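Local coordinates for fusarinine C esterase sidJ (Aspergillus fumigatus, PDB 6GUP) that hydrolyses the ester bonds of the siderophore fusarinine C, but not those of triacetylfusarinine C, and works as a homodimer, at the interface of chains A and B. Coordinates in Å, arbitrary orientation; residue numbers count along the deposited sequence, not the author numbering. Chains: chain A/B, Siderophore biosynthesis lipase/esterase, putative.

The interface of chains A and B. Residues chain A 7, 49-52; chain B 18, 21-22, 24.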
# COMPACT_ATOMS: atom_id res chain seq x y z
N TRP A 7 -16.47 0.89 -2.87
CA TRP A 7 -17.63 -0.01 -3.18
C TRP A 7 -18.83 0.59 -3.93
O TRP A 7 -19.56 -0.16 -4.57
CB TRP A 7 -18.11 -0.75 -1.93
CG TRP A 7 -17.65 -2.16 -1.94
CD1 TRP A 7 -16.47 -2.63 -1.47
CD2 TRP A 7 -18.34 -3.27 -2.52
NE1 TRP A 7 -16.38 -3.99 -1.69
CE2 TRP A 7 -17.52 -4.40 -2.33
CE3 TRP A 7 -19.57 -3.43 -3.16
CZ2 TRP A 7 -17.89 -5.68 -2.77
CZ3 TRP A 7 -19.95 -4.70 -3.60
CH2 TRP A 7 -19.11 -5.81 -3.40
N LEU A 49 -4.91 2.70 1.35
CA LEU A 49 -6.13 3.34 0.84
C LEU A 49 -7.31 2.37 0.69
O LEU A 49 -8.39 2.78 0.25
CB LEU A 49 -5.85 4.01 -0.52
CG LEU A 49 -4.63 4.92 -0.64
CD1 LEU A 49 -4.57 5.51 -2.04
CD2 LEU A 49 -4.63 6.03 0.40
N ALA A 50 -7.12 1.10 1.07
CA ALA A 50 -8.09 0.04 0.79
C ALA A 50 -9.19 -0.17 1.84
O ALA A 50 -9.98 -1.11 1.71
CB ALA A 50 -7.34 -1.27 0.56
N THR A 51 -9.25 0.68 2.86
CA THR A 51 -10.34 0.63 3.84
C THR A 51 -11.68 0.88 3.14
O THR A 51 -11.79 1.79 2.32
CB THR A 51 -10.17 1.68 4.96
OG1 THR A 51 -8.87 1.56 5.55
CG2 THR A 51 -11.24 1.51 6.05
N THR A 52 -12.68 0.05 3.46
CA THR A 52 -14.05 0.25 2.98
C THR A 52 -14.93 0.71 4.15
O THR A 52 -14.96 1.90 4.44
CB THR A 52 -14.61 -1.02 2.30
OG1 THR A 52 -14.31 -2.17 3.09
CG2 THR A 52 -14.00 -1.18 0.92
N HIS B 18 -12.08 -0.11 -6.14
CA HIS B 18 -11.79 -1.36 -5.45
C HIS B 18 -12.09 -2.51 -6.41
O HIS B 18 -13.26 -2.82 -6.64
CB HIS B 18 -12.65 -1.48 -4.19
CG HIS B 18 -12.12 -0.69 -3.02
ND1 HIS B 18 -12.32 0.66 -2.89
CD2 HIS B 18 -11.40 -1.08 -1.94
CE1 HIS B 18 -11.75 1.08 -1.78
NE2 HIS B 18 -11.19 0.05 -1.18
N GLU B 21 -12.14 -6.64 -2.57
CA GLU B 21 -12.43 -6.06 -1.25
C GLU B 21 -11.23 -5.31 -0.65
O GLU B 21 -11.40 -4.23 -0.09
CB GLU B 21 -12.95 -7.16 -0.29
CG GLU B 21 -12.76 -6.93 1.22
CD GLU B 21 -13.69 -5.89 1.82
OE1 GLU B 21 -14.25 -5.05 1.08
OE2 GLU B 21 -13.87 -5.91 3.06
N THR B 22 -10.03 -5.88 -0.81
CA THR B 22 -8.81 -5.35 -0.20
C THR B 22 -7.81 -4.69 -1.16
O THR B 22 -6.84 -4.07 -0.70
CB THR B 22 -8.06 -6.48 0.54
OG1 THR B 22 -7.75 -7.53 -0.37
CG2 THR B 22 -8.91 -7.03 1.67
N VAL B 24 -6.91 -2.12 -4.59
CA VAL B 24 -7.40 -0.90 -5.22
C VAL B 24 -6.64 -0.56 -6.51
O VAL B 24 -5.49 -0.97 -6.69
CB VAL B 24 -7.33 0.32 -4.26
CG1 VAL B 24 -8.27 0.13 -3.09
CG2 VAL B 24 -5.90 0.58 -3.77
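A:Ala50 and A:Thr52 meet B:His18 where the loop of chain A from A:Leu49 to A:Thr52, which turns through A:Leu49 and A:Ala50 and opens out at A:Thr51, runs across the end of strand 12-18 of chain B and the turn that follows it. The imidazole of B:His18 is the centre of the patch. Its CG lies anti to the carbonyl carbon (chi1 -80°), which sends the ring from the end of its strand toward the loop of the partner. There the ring nitrogen NE2 gives a weak hydrogen bond to the backbone carbonyl O of A:Ala50, 3.3 Å long and bent at the hydrogen, while the carbonyl carbon of A:Ala50 lies at the ring edge, in plane. The two faces of the imidazole carry methyl groups from different chains, both off-centre toward the rim. A:Thr52 CG2 covers one in a CH-pi contact, 4.0 Å from the ring centroid; B:Val24 CG1, from the same chain as the histidine, lies against the other, 3.4 Å above the plane. This sandwich would restrict rotation of the ring and keep NE2 directed at the loop. The same B:Val24 methyl also reaches across to A:Ala50, with CG1 3.9 Å from CA, so that one branch packs on both the ring and the partner. Beside the histidine, the side chain of B:Glu21 starts with CG anti to the backbone N (chi1 155°) and bends at the next bond, bringing its carboxylate across the A:Thr52 side chain at a slant. Carboxylate OE1 comes within 3.5 Å of the hydroxyl OG1 of A:Thr52, a polar approach rather than a hydrogen bond. The indole of A:Trp7, the first modelled residue and poorly ordered, turns its NE1 toward OE1 of B:Glu21 (3.7 Å), with its plane steep to the carboxylate; the placement is tentative. The patch belongs to the two-fold interface of the homodimer; in this alpha/beta-hydrolase the loop between strand 37-42 and helix 55-61, with the N-terminal segment, packs on the facing ends of strands 12-18 and 24-28 and the turn between them.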